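Local coordinates for protein RNA 2'-o-ribose methyltransferase (Thermus thermophilus, PDB 1IPA) that probably transfers a methyl group to the 2'-hydroxyl of a ribose in RNA, as a TrmH-family enzyme of the knotted SPOUT superfamily, at residues A[27-33]-A[96-102]; A[188-193]-A[209-214]; A[127-132]-A[157-162]; A[197-202]-A[232-236]. All coordinates share one frame; numbering follows the deposited sequence.

Contact 1: A[27-33]-A[96-102]; sequences RRFLIEG and LIALARM
F29 and A100 face each other in a hydrogen-bonded pair of two antiparallel strands, 28-32 and 96-101, as do I31 and A98. Of the four backbone bonds of these pairs, A100 N to F29 O is the shortest at 2.7 Å. Two flanking bonds, M102 N to R27 O and G33 N to L96 O, extend the ladder beyond the paired residues. In the non-hydrogen-bonded pairs the alpha carbons fill in as weak donors: R28 CA lies 3.2 Å from A100 O.

Apolar contacts differ on the two faces. On one, A100 CB sits over the face of the F29 ring, 3.9 Å from its centroid in a CH-pi contact, and I31 CD1, from the next residue but one on the same strand as F29, touches that methyl at 3.4 Å. The ring is swung there by chi1 of 64°, which sets CG between the backbone N and the carbonyl carbon, and its edge faces M102 CA. On the face of L30 and L99, L30 CD2 and L99 CD1 touch at 4.2 Å.

Charge gathers at one end. The guanidinium groups of R28 and R101, their planes 51° apart, bring R28 NH2 to 3.1 Å from R101 NE, a pairing of donors that is presumably eased by the salt bridge from R28 to E48. E32, at the other end, is held by S88 and by the backbone of V89 and A94.

This antiparallel pair forms one side of the mixed sheet in the eL30-like domain, the probable RNA-binding part of the enzyme.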
loop_
_atom_site.group_PDB
_atom_site.type_symbol
_atom_site.label_atom_id
_atom_site.label_comp_id
_atom_site.label_asym_id
_atom_site.label_seq_id
_atom_site.Cartn_x
_atom_site.Cartn_y
_atom_site.Cartn_z
ATOM N N ARG A 27 11.705 0.637 15.979
ATOM C CA ARG A 27 11.867 1.428 14.768
ATOM C C ARG A 27 12.602 0.672 13.669
ATOM O O ARG A 27 13.466 1.226 12.987
ATOM C CB ARG A 27 12.590 2.734 15.078
ATOM C CG ARG A 27 11.751 3.677 15.901
ATOM C CD ARG A 27 12.505 4.928 16.263
ATOM N NE ARG A 27 11.759 5.727 17.227
ATOM C CZ ARG A 27 12.183 6.877 17.744
ATOM N NH1 ARG A 27 13.362 7.379 17.392
ATOM N NH2 ARG A 27 11.417 7.526 18.612
ATOM N N ARG A 28 12.249 -0.594 13.494
ATOM C CA ARG A 28 12.860 -1.413 12.459
ATOM C C ARG A 28 11.833 -2.346 11.825
ATOM O O ARG A 28 10.811 -2.670 12.438
ATOM C CB ARG A 28 14.029 -2.194 13.048
ATOM C CG ARG A 28 15.242 -1.309 13.253
ATOM C CD ARG A 28 16.341 -1.995 14.017
ATOM N NE ARG A 28 17.550 -1.175 14.028
ATOM C CZ ARG A 28 17.652 0.013 14.613
ATOM N NH1 ARG A 28 16.613 0.537 15.249
ATOM N NH2 ARG A 28 18.795 0.684 14.556
ATOM N N PHE A 29 12.091 -2.752 10.587
ATOM C CA PHE A 29 11.182 -3.640 9.881
ATOM C C PHE A 29 11.919 -4.402 8.790
ATOM O O PHE A 29 12.983 -3.981 8.328
ATOM C CB PHE A 29 9.986 -2.860 9.291
ATOM C CG PHE A 29 10.363 -1.846 8.241
ATOM C CD1 PHE A 29 10.091 -2.088 6.895
ATOM C CD2 PHE A 29 10.970 -0.639 8.596
ATOM C CE1 PHE A 29 10.414 -1.150 5.917
ATOM C CE2 PHE A 29 11.298 0.308 7.617
ATOM C CZ PHE A 29 11.014 0.045 6.273
ATOM N N LEU A 30 11.341 -5.532 8.396
ATOM C CA LEU A 30 11.929 -6.389 7.392
ATOM C C LEU A 30 11.393 -6.071 6.014
ATOM O O LEU A 30 10.231 -5.685 5.851
ATOM C CB LEU A 30 11.636 -7.852 7.727
ATOM C CG LEU A 30 12.089 -8.331 9.108
ATOM C CD1 LEU A 30 11.378 -9.627 9.461
ATOM C CD2 LEU A 30 13.595 -8.499 9.126
ATOM N N ILE A 31 12.254 -6.225 5.019
ATOM C CA ILE A 31 11.861 -5.975 3.653
ATOM C C ILE A 31 12.242 -7.185 2.803
ATOM O O ILE A 31 13.406 -7.364 2.445
ATOM C CB ILE A 31 12.544 -4.715 3.106
ATOM C CG1 ILE A 31 12.238 -3.518 4.026
ATOM C CG2 ILE A 31 12.071 -4.455 1.684
ATOM C CD1 ILE A 31 12.886 -2.190 3.588
ATOM N N GLU A 32 11.250 -8.016 2.500
ATOM C CA GLU A 32 11.435 -9.223 1.689
ATOM C C GLU A 32 11.276 -8.958 0.182
ATOM O O GLU A 32 10.279 -8.380 -0.256
ATOM C CB GLU A 32 10.434 -10.296 2.143
ATOM C CG GLU A 32 10.295 -11.507 1.235
ATOM C CD GLU A 32 9.559 -12.680 1.914
ATOM O OE1 GLU A 32 8.565 -12.446 2.643
ATOM O OE2 GLU A 32 9.973 -13.842 1.706
ATOM N N GLY A 33 12.267 -9.377 -0.602
ATOM C CA GLY A 33 12.201 -9.194 -2.038
ATOM C C GLY A 33 13.167 -8.163 -2.583
ATOM O O GLY A 33 13.258 -7.045 -2.067
ATOM N N LEU A 96 16.532 -12.809 -0.674
ATOM C CA LEU A 96 17.112 -11.608 -0.096
ATOM C C LEU A 96 16.095 -10.858 0.743
ATOM O O LEU A 96 15.073 -10.397 0.228
ATOM C CB LEU A 96 17.629 -10.699 -1.210
ATOM C CG LEU A 96 18.451 -9.484 -0.784
ATOM C CD1 LEU A 96 19.761 -9.947 -0.153
ATOM C CD2 LEU A 96 18.725 -8.607 -2.005
ATOM N N ILE A 97 16.377 -10.755 2.040
ATOM C CA ILE A 97 15.516 -10.050 2.988
ATOM C C ILE A 97 16.394 -9.068 3.737
ATOM O O ILE A 97 17.477 -9.431 4.192
ATOM C CB ILE A 97 14.908 -10.990 4.042
ATOM C CG1 ILE A 97 14.018 -12.041 3.383
ATOM C CG2 ILE A 97 14.117 -10.172 5.049
ATOM C CD1 ILE A 97 13.358 -12.985 4.386
ATOM N N ALA A 98 15.935 -7.833 3.890
ATOM C CA ALA A 98 16.742 -6.849 4.583
ATOM C C ALA A 98 16.109 -6.332 5.861
ATOM O O ALA A 98 14.901 -6.453 6.075
ATOM C CB ALA A 98 17.043 -5.693 3.653
ATOM N N LEU A 99 16.949 -5.780 6.725
ATOM C CA LEU A 99 16.492 -5.191 7.971
ATOM C C LEU A 99 16.576 -3.704 7.694
ATOM O O LEU A 99 17.637 -3.200 7.320
ATOM C CB LEU A 99 17.429 -5.550 9.127
ATOM C CG LEU A 99 17.103 -4.923 10.487
ATOM C CD1 LEU A 99 15.707 -5.378 10.931
ATOM C CD2 LEU A 99 18.149 -5.327 11.523
ATOM N N ALA A 100 15.473 -2.995 7.879
ATOM C CA ALA A 100 15.465 -1.569 7.610
ATOM C C ALA A 100 15.149 -0.732 8.837
ATOM O O ALA A 100 14.535 -1.206 9.785
ATOM C CB ALA A 100 14.460 -1.271 6.510
ATOM N N ARG A 101 15.583 0.523 8.799
ATOM C CA ARG A 101 15.339 1.483 9.866
ATOM C C ARG A 101 14.028 2.192 9.523
ATOM O O ARG A 101 13.876 2.705 8.419
ATOM C CB ARG A 101 16.465 2.516 9.893
ATOM C CG ARG A 101 17.372 2.470 11.103
ATOM C CD ARG A 101 16.812 3.280 12.272
ATOM N NE ARG A 101 17.802 3.397 13.341
ATOM C CZ ARG A 101 17.636 4.109 14.451
ATOM N NH1 ARG A 101 16.510 4.778 14.655
ATOM N NH2 ARG A 101 18.607 4.163 15.354
ATOM N N MET A 102 13.078 2.221 10.452
ATOM C CA MET A 102 11.815 2.901 10.193
ATOM C C MET A 102 12.106 4.400 10.000
ATOM O O MET A 102 12.528 5.085 10.923
ATOM C CB MET A 102 10.854 2.679 11.363
ATOM C CG MET A 102 9.403 2.969 11.057
ATOM S SD MET A 102 8.331 2.644 12.455
ATOM C CE MET A 102 8.040 0.948 12.238
#

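Contact 2: A[188-193]-A[209-214]; sequences LPLVAT and PVAIAV
L188 starts the contact just ahead of the strand, its CD2 methyl 3.6 Å from A211 CB while CD1 lies near the backbone of V210. With chi1 at -173° the branch is carried away from its own backbone N and across to the neighbouring strand, where W182 and I183 of helix 176-185 also cover it. An alanine here would remove both methyls and is likely to leave a gap beside A211 and under that helix. P189 follows with its ring carbon CG 3.1 Å from P209 O, and its carbonyl takes the first rung of the ladder, A211 N to P189 O at 2.9 Å.

L190 turns its CD1 over the small A211 and A213, reaching A213 CB at 4.0 Å. The two strands are parallel, 19° apart, and are neighbours in the all-parallel six-stranded sheet of the Rossmann-like methyltransferase domain. V191 serves both ways along the ladder: its N donates to A211 O and its O accepts from A213 N. Its CG2 meets V210 CG2 at 4.1 Å on the opposite face from L190. A192 adds little across this pair, and its backbone polar groups turn to the next strand, 231-233.

T193 grips A213 O twice, from its N and from OG1, the latter at 3.1 Å; the two donors come from opposite faces of the carbonyl plane. A chi1 of -54° keeps OG1 beside its own backbone N, within range of the oxygen, and alongside V214 CG2 at 3.8 Å.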
loop_
_atom_site.group_PDB
_atom_site.type_symbol
_atom_site.label_atom_id
_atom_site.label_comp_id
_atom_site.label_asym_id
_atom_site.label_seq_id
_atom_site.Cartn_x
_atom_site.Cartn_y
_atom_site.Cartn_z
ATOM N N LEU A 188 -12.664 20.168 -2.563
ATOM C CA LEU A 188 -12.294 19.081 -3.459
ATOM C C LEU A 188 -13.517 18.272 -3.883
ATOM O O LEU A 188 -14.158 17.630 -3.060
ATOM C CB LEU A 188 -11.286 18.166 -2.758
ATOM C CG LEU A 188 -10.618 17.027 -3.530
ATOM C CD1 LEU A 188 -9.678 17.592 -4.581
ATOM C CD2 LEU A 188 -9.845 16.138 -2.552
ATOM N N PRO A 189 -13.867 18.308 -5.175
ATOM C CA PRO A 189 -15.037 17.532 -5.610
ATOM C C PRO A 189 -14.885 16.058 -5.233
ATOM O O PRO A 189 -13.800 15.484 -5.325
ATOM C CB PRO A 189 -15.081 17.775 -7.126
ATOM C CG PRO A 189 -13.677 18.170 -7.471
ATOM C CD PRO A 189 -13.257 19.027 -6.302
ATOM N N LEU A 190 -15.980 15.457 -4.789
ATOM C CA LEU A 190 -15.971 14.073 -4.366
ATOM C C LEU A 190 -16.969 13.217 -5.138
ATOM O O LEU A 190 -18.125 13.594 -5.294
ATOM C CB LEU A 190 -16.272 14.007 -2.870
ATOM C CG LEU A 190 -16.554 12.638 -2.231
ATOM C CD1 LEU A 190 -15.310 11.754 -2.258
ATOM C CD2 LEU A 190 -17.028 12.851 -0.791
ATOM N N VAL A 191 -16.500 12.070 -5.620
ATOM C CA VAL A 191 -17.324 11.108 -6.356
ATOM C C VAL A 191 -17.385 9.851 -5.487
ATOM O O VAL A 191 -16.356 9.234 -5.198
ATOM C CB VAL A 191 -16.681 10.746 -7.725
ATOM C CG1 VAL A 191 -17.480 9.632 -8.417
ATOM C CG2 VAL A 191 -16.605 11.978 -8.611
ATOM N N ALA A 192 -18.578 9.480 -5.045
ATOM C CA ALA A 192 -18.720 8.301 -4.202
ATOM C C ALA A 192 -19.205 7.096 -5.002
ATOM O O ALA A 192 -20.090 7.216 -5.844
ATOM C CB ALA A 192 -19.684 8.588 -3.054
ATOM N N THR A 193 -18.612 5.941 -4.730
ATOM C CA THR A 193 -18.965 4.703 -5.409
ATOM C C THR A 193 -19.986 3.925 -4.573
ATOM O O THR A 193 -19.794 3.715 -3.376
ATOM C CB THR A 193 -17.705 3.818 -5.628
ATOM O OG1 THR A 193 -16.697 4.575 -6.312
ATOM C CG2 THR A 193 -18.042 2.588 -6.462
ATOM N N PRO A 209 -8.578 17.650 -10.687
ATOM C CA PRO A 209 -8.676 17.856 -9.234
ATOM C C PRO A 209 -9.904 17.110 -8.730
ATOM O O PRO A 209 -11.008 17.625 -8.858
ATOM C CB PRO A 209 -8.843 19.370 -9.098
ATOM C CG PRO A 209 -8.399 19.912 -10.432
ATOM C CD PRO A 209 -8.896 18.891 -11.404
ATOM N N VAL A 210 -9.730 15.917 -8.160
ATOM C CA VAL A 210 -10.892 15.152 -7.700
ATOM C C VAL A 210 -10.577 14.006 -6.732
ATOM O O VAL A 210 -9.499 13.425 -6.778
ATOM C CB VAL A 210 -11.640 14.572 -8.924
ATOM C CG1 VAL A 210 -10.755 13.544 -9.609
ATOM C CG2 VAL A 210 -12.977 13.975 -8.511
ATOM N N ALA A 211 -11.533 13.682 -5.864
ATOM C CA ALA A 211 -11.383 12.599 -4.888
ATOM C C ALA A 211 -12.445 11.529 -5.133
ATOM O O ALA A 211 -13.619 11.839 -5.334
ATOM C CB ALA A 211 -11.523 13.135 -3.482
ATOM N N ILE A 212 -12.025 10.270 -5.110
ATOM C CA ILE A 212 -12.935 9.155 -5.335
ATOM C C ILE A 212 -12.939 8.218 -4.137
ATOM O O ILE A 212 -11.906 7.643 -3.775
ATOM C CB ILE A 212 -12.532 8.352 -6.575
ATOM C CG1 ILE A 212 -12.392 9.293 -7.776
ATOM C CG2 ILE A 212 -13.565 7.263 -6.839
ATOM C CD1 ILE A 212 -11.893 8.615 -9.044
ATOM N N ALA A 213 -14.111 8.054 -3.537
ATOM C CA ALA A 213 -14.252 7.197 -2.381
ATOM C C ALA A 213 -14.788 5.816 -2.734
ATOM O O ALA A 213 -15.607 5.667 -3.634
ATOM C CB ALA A 213 -15.162 7.856 -1.367
ATOM N N VAL A 214 -14.310 4.810 -2.012
ATOM C CA VAL A 214 -14.749 3.432 -2.190
ATOM C C VAL A 214 -14.856 2.815 -0.791
ATOM O O VAL A 214 -14.012 3.069 0.071
ATOM C CB VAL A 214 -13.754 2.620 -3.043
ATOM C CG1 VAL A 214 -14.202 1.176 -3.117
ATOM C CG2 VAL A 214 -13.684 3.192 -4.442
#

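Contact 3: A[127-132]-A[157-162]; sequences PGNLGA and QVIRNS
Q157 lies alongside P127, the two side chains pointing the same way, and its CG comes to 3.2 Å from P127 CB. The glutamine bends at chi2, leaving the aliphatic part of the chain against the proline ring.

V158 sets both methyls against L130 CD2, the closer being CG2 at 3.8 Å, and CG2 also meets P127 CB at 3.6 Å and borders P127 O. Its CA adds a weak C-H contact to P127 O.

N161 supplies the hydrogen bond between the helices. Its ND2 reaches G128 O at 2.9 Å, but the bond is bent, 132° at the hydrogen, and ND2 stands above the carbonyl plane, 44° out of it. That oxygen already accepts the helical bond from A132 N, so the amide is a second donor on a backbone carbonyl in use. A leucine in its place would probably leave G128 O with its helical partner alone and press a branched apolar end against the backbone of G128.

S162, where the helix has ended, sets its CA 3.1 Å from G131 O. The absence of side chains at G131 and G128 lets the backbones come this close, G131 CA being 3.7 Å from V158 O.

The segments cross at -35° with their axes 7.0 Å apart. Both helices belong to the SpoU methyltransferase domain, each following a strand of its Rossmann-like parallel sheet: helix 127-140 follows strand 117-122, and helix 156-161 follows strand 144-148. L124, V151 and V166, from the surrounding loops, pack against N129, L130 and V158.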
loop_
_atom_site.group_PDB
_atom_site.type_symbol
_atom_site.label_atom_id
_atom_site.label_comp_id
_atom_site.label_asym_id
_atom_site.label_seq_id
_atom_site.Cartn_x
_atom_site.Cartn_y
_atom_site.Cartn_z
ATOM N N PRO A 127 -4.297 -5.285 5.845
ATOM C CA PRO A 127 -2.979 -4.908 5.322
ATOM C C PRO A 127 -2.745 -5.430 3.906
ATOM O O PRO A 127 -2.157 -4.743 3.075
ATOM C CB PRO A 127 -2.019 -5.537 6.328
ATOM C CG PRO A 127 -2.812 -5.547 7.598
ATOM C CD PRO A 127 -4.160 -6.010 7.121
ATOM N N GLY A 128 -3.195 -6.653 3.643
ATOM C CA GLY A 128 -3.044 -7.221 2.318
ATOM C C GLY A 128 -3.836 -6.379 1.331
ATOM O O GLY A 128 -3.327 -6.016 0.271
ATOM N N ASN A 129 -5.085 -6.071 1.691
ATOM C CA ASN A 129 -5.963 -5.255 0.853
ATOM C C ASN A 129 -5.388 -3.861 0.691
ATOM O O ASN A 129 -5.402 -3.300 -0.407
ATOM C CB ASN A 129 -7.363 -5.145 1.467
ATOM C CG ASN A 129 -8.168 -6.420 1.315
ATOM O OD1 ASN A 129 -9.321 -6.496 1.744
ATOM N ND2 ASN A 129 -7.563 -7.431 0.704
ATOM N N LEU A 130 -4.882 -3.306 1.789
ATOM C CA LEU A 130 -4.292 -1.974 1.761
ATOM C C LEU A 130 -3.173 -1.920 0.731
ATOM O O LEU A 130 -3.093 -0.989 -0.070
ATOM C CB LEU A 130 -3.735 -1.597 3.139
ATOM C CG LEU A 130 -2.897 -0.315 3.132
ATOM C CD1 LEU A 130 -3.763 0.867 2.682
ATOM C CD2 LEU A 130 -2.302 -0.079 4.519
ATOM N N GLY A 131 -2.308 -2.926 0.763
ATOM C CA GLY A 131 -1.201 -2.984 -0.171
ATOM C C GLY A 131 -1.646 -3.106 -1.617
ATOM O O GLY A 131 -1.114 -2.416 -2.489
ATOM N N ALA A 132 -2.615 -3.978 -1.881
ATOM C CA ALA A 132 -3.108 -4.165 -3.247
ATOM C C ALA A 132 -3.700 -2.853 -3.761
ATOM O O ALA A 132 -3.472 -2.470 -4.907
ATOM C CB ALA A 132 -4.164 -5.297 -3.298
ATOM N N GLN A 157 2.810 -7.501 5.027
ATOM C CA GLN A 157 1.783 -7.703 4.000
ATOM C C GLN A 157 1.487 -6.456 3.177
ATOM O O GLN A 157 1.198 -6.561 1.993
ATOM C CB GLN A 157 0.478 -8.268 4.589
ATOM C CG GLN A 157 0.182 -7.908 6.029
ATOM C CD GLN A 157 1.061 -8.659 7.024
ATOM O OE1 GLN A 157 1.114 -9.892 7.016
ATOM N NE2 GLN A 157 1.748 -7.917 7.886
ATOM N N VAL A 158 1.560 -5.281 3.791
ATOM C CA VAL A 158 1.317 -4.048 3.052
ATOM C C VAL A 158 2.462 -3.870 2.063
ATOM O O VAL A 158 2.263 -3.445 0.933
ATOM C CB VAL A 158 1.271 -2.818 3.983
ATOM C CG1 VAL A 158 1.057 -1.563 3.169
ATOM C CG2 VAL A 158 0.145 -2.975 5.006
ATOM N N ILE A 159 3.669 -4.211 2.498
ATOM C CA ILE A 159 4.842 -4.099 1.647
ATOM C C ILE A 159 4.802 -5.083 0.469
ATOM O O ILE A 159 5.087 -4.697 -0.661
ATOM C CB ILE A 159 6.150 -4.306 2.469
ATOM C CG1 ILE A 159 6.416 -3.060 3.331
ATOM C CG2 ILE A 159 7.320 -4.600 1.539
ATOM C CD1 ILE A 159 7.447 -3.274 4.459
ATOM N N ARG A 160 4.454 -6.344 0.713
ATOM C CA ARG A 160 4.404 -7.300 -0.389
ATOM C C ARG A 160 3.256 -7.015 -1.362
ATOM O O ARG A 160 3.471 -6.955 -2.559
ATOM C CB ARG A 160 4.262 -8.747 0.102
ATOM C CG ARG A 160 4.498 -9.736 -1.046
ATOM C CD ARG A 160 3.759 -11.063 -0.943
ATOM N NE ARG A 160 4.195 -11.970 -2.015
ATOM C CZ ARG A 160 3.705 -13.191 -2.234
ATOM N NH1 ARG A 160 2.743 -13.685 -1.457
ATOM N NH2 ARG A 160 4.186 -13.929 -3.233
ATOM N N ASN A 161 2.040 -6.838 -0.856
ATOM C CA ASN A 161 0.903 -6.590 -1.746
ATOM C C ASN A 161 0.956 -5.277 -2.508
ATOM O O ASN A 161 0.254 -5.116 -3.504
ATOM C CB ASN A 161 -0.412 -6.701 -0.980
ATOM C CG ASN A 161 -0.765 -8.139 -0.661
ATOM O OD1 ASN A 161 0.118 -8.964 -0.450
ATOM N ND2 ASN A 161 -2.055 -8.445 -0.619
ATOM N N SER A 162 1.788 -4.346 -2.051
ATOM C CA SER A 162 1.930 -3.070 -2.742
ATOM C C SER A 162 3.171 -3.138 -3.612
ATOM O O SER A 162 3.496 -2.182 -4.309
ATOM C CB SER A 162 2.125 -1.925 -1.743
ATOM O OG SER A 162 3.446 -1.931 -1.214
#

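Contact 4: A[197-202]-A[232-236]; sequences AEALYW and QVRIP
R234 extends its chain from CG to NE after a chi1 of 80°, which carries the guanidinium across to the loop 197-202, and Y201, with chi1 at 76°, likewise sets its ring beside segment 232-236. R234 NH1 donates to A197 O at 3.1 Å and, weakly, to E198 O at 2.8 Å, so that one nitrogen holds two successive carbonyls of the loop. L200 CD2 lies over a face of the same guanidinium, 3.6 Å from R234 NH2, and it also packs on P236 CD at 3.5 Å.

R234 is also held through its backbone: R234 N donates to A199 O at 3.0 Å and R234 O accepts from Y201 N, the two loop residues flanking L200. A water bridges A199 N and Q232 O. V233 packs its CG1 against Y201 CB at 3.3 Å, P236 CD meets the edge of the Y201 ring, and the W202 ring touches P236 CG through CH2 at 3.6 Å.

The arrangement is a single beta bridge between an irregular loop and segment 232-236, which continues the outermost strand 231-233: the excursion between strands 190-193 and 210-214 folds back alongside that strand, at the margin of the parallel sheet of the SpoU methyltransferase domain.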
loop_
_atom_site.group_PDB
_atom_site.type_symbol
_atom_site.label_atom_id
_atom_site.label_comp_id
_atom_site.label_asym_id
_atom_site.label_seq_id
_atom_site.Cartn_x
_atom_site.Cartn_y
_atom_site.Cartn_z
ATOM N N ALA A 197 -26.177 3.453 -7.162
ATOM C CA ALA A 197 -26.155 4.730 -7.871
ATOM C C ALA A 197 -26.709 4.475 -9.265
ATOM O O ALA A 197 -26.523 3.400 -9.829
ATOM C CB ALA A 197 -24.730 5.268 -7.969
ATOM N N GLU A 198 -27.377 5.473 -9.823
ATOM C CA GLU A 198 -27.965 5.348 -11.146
ATOM C C GLU A 198 -26.934 5.558 -12.246
ATOM O O GLU A 198 -26.957 4.885 -13.275
ATOM C CB GLU A 198 -29.084 6.370 -11.309
ATOM C CG GLU A 198 -29.982 6.097 -12.490
ATOM C CD GLU A 198 -30.978 7.209 -12.720
ATOM O OE1 GLU A 198 -31.363 7.870 -11.724
ATOM O OE2 GLU A 198 -31.378 7.406 -13.894
ATOM N N ALA A 199 -26.030 6.505 -12.028
ATOM C CA ALA A 199 -25.001 6.799 -13.014
ATOM C C ALA A 199 -23.858 5.791 -12.978
ATOM O O ALA A 199 -23.417 5.367 -11.912
ATOM C CB ALA A 199 -24.459 8.209 -12.796
ATOM N N LEU A 200 -23.411 5.395 -14.162
ATOM C CA LEU A 200 -22.305 4.471 -14.303
ATOM C C LEU A 200 -21.060 5.314 -14.072
ATOM O O LEU A 200 -21.073 6.526 -14.337
ATOM C CB LEU A 200 -22.291 3.877 -15.710
ATOM C CG LEU A 200 -23.278 2.738 -15.975
ATOM C CD1 LEU A 200 -23.251 2.356 -17.444
ATOM C CD2 LEU A 200 -22.899 1.545 -15.109
ATOM N N TYR A 201 -19.992 4.691 -13.583
ATOM C CA TYR A 201 -18.773 5.429 -13.299
ATOM C C TYR A 201 -18.165 6.122 -14.515
ATOM O O TYR A 201 -17.504 7.148 -14.370
ATOM C CB TYR A 201 -17.746 4.518 -12.596
ATOM C CG TYR A 201 -17.018 3.515 -13.463
ATOM C CD1 TYR A 201 -15.702 3.744 -13.858
ATOM C CD2 TYR A 201 -17.624 2.321 -13.857
ATOM C CE1 TYR A 201 -14.999 2.809 -14.618
ATOM C CE2 TYR A 201 -16.932 1.376 -14.625
ATOM C CZ TYR A 201 -15.619 1.631 -14.995
ATOM O OH TYR A 201 -14.913 0.715 -15.728
ATOM N N TRP A 202 -18.403 5.587 -15.710
ATOM C CA TRP A 202 -17.868 6.191 -16.938
ATOM C C TRP A 202 -18.472 7.548 -17.236
ATOM O O TRP A 202 -17.902 8.322 -17.989
ATOM C CB TRP A 202 -18.153 5.324 -18.160
ATOM C CG TRP A 202 -17.500 4.011 -18.154
ATOM C CD1 TRP A 202 -16.161 3.757 -18.203
ATOM C CD2 TRP A 202 -18.153 2.742 -18.117
ATOM N NE1 TRP A 202 -15.942 2.406 -18.203
ATOM C CE2 TRP A 202 -17.147 1.758 -18.148
ATOM C CE3 TRP A 202 -19.492 2.343 -18.064
ATOM C CZ2 TRP A 202 -17.437 0.390 -18.125
ATOM C CZ3 TRP A 202 -19.782 0.983 -18.043
ATOM C CH2 TRP A 202 -18.753 0.023 -18.073
ATOM N N GLN A 232 -22.530 10.528 -7.399
ATOM C CA GLN A 232 -22.537 9.158 -6.914
ATOM C C GLN A 232 -22.493 8.286 -8.150
ATOM O O GLN A 232 -23.198 8.533 -9.128
ATOM C CB GLN A 232 -23.784 8.881 -6.089
ATOM C CG GLN A 232 -23.620 9.316 -4.650
ATOM C CD GLN A 232 -24.929 9.353 -3.899
ATOM O OE1 GLN A 232 -25.678 8.367 -3.872
ATOM N NE2 GLN A 232 -25.212 10.490 -3.278
ATOM N N VAL A 233 -21.673 7.249 -8.103
ATOM C CA VAL A 233 -21.494 6.420 -9.270
ATOM C C VAL A 233 -21.349 4.922 -8.953
ATOM O O VAL A 233 -21.032 4.538 -7.829
ATOM C CB VAL A 233 -20.252 6.975 -10.025
ATOM C CG1 VAL A 233 -19.107 5.982 -9.984
ATOM C CG2 VAL A 233 -20.631 7.394 -11.418
ATOM N N ARG A 234 -21.584 4.075 -9.947
ATOM C CA ARG A 234 -21.451 2.644 -9.719
ATOM C C ARG A 234 -20.658 1.918 -10.790
ATOM O O ARG A 234 -20.544 2.371 -11.934
ATOM C CB ARG A 234 -22.825 1.978 -9.575
ATOM C CG ARG A 234 -23.533 1.687 -10.884
ATOM C CD ARG A 234 -24.777 0.850 -10.654
ATOM N NE ARG A 234 -25.243 0.287 -11.909
ATOM C CZ ARG A 234 -25.810 0.999 -12.869
ATOM N NH1 ARG A 234 -25.996 2.299 -12.707
ATOM N NH2 ARG A 234 -26.157 0.417 -14.005
ATOM N N ILE A 235 -20.096 0.784 -10.384
ATOM C CA ILE A 235 -19.323 -0.073 -11.270
ATOM C C ILE A 235 -20.273 -1.201 -11.632
ATOM O O ILE A 235 -20.600 -2.042 -10.807
ATOM C CB ILE A 235 -18.065 -0.621 -10.555
ATOM C CG1 ILE A 235 -17.086 0.531 -10.292
ATOM C CG2 ILE A 235 -17.410 -1.705 -11.398
ATOM C CD1 ILE A 235 -15.920 0.169 -9.406
ATOM N N PRO A 236 -20.741 -1.220 -12.880
ATOM C CA PRO A 236 -21.673 -2.253 -13.330
ATOM C C PRO A 236 -21.146 -3.665 -13.155
ATOM O O PRO A 236 -19.971 -3.932 -13.405
ATOM C CB PRO A 236 -21.910 -1.880 -14.790
ATOM C CG PRO A 236 -20.585 -1.285 -15.200
ATOM C CD PRO A 236 -20.249 -0.416 -14.016
HETATM O O HOH W 1 -25.870 8.507 -9.825
#

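In the fold
The four contacts span two domains. Contact 1 belongs to the eL30-like domain, and contacts 2, 3 and 4 to the methyltransferase domain, with the centres of contacts 1 and 2 about 34 Å apart on opposite sides of the chain's centre. Contact 3 lies between, its centre about 15 Å from that of contact 1, and touches it where I159 CD1 packs on F29 CD1 at 3.8 Å. Contacts 2 and 4 share the parallel sheet, their centres about 13 Å apart: A192 O and V233 N, 2.8 Å apart, probably form a hydrogen bond. Contacts 2, 3 and 4 thus lie in the domain that carries the deep trefoil knot of the active site, as in other SpoU enzymes.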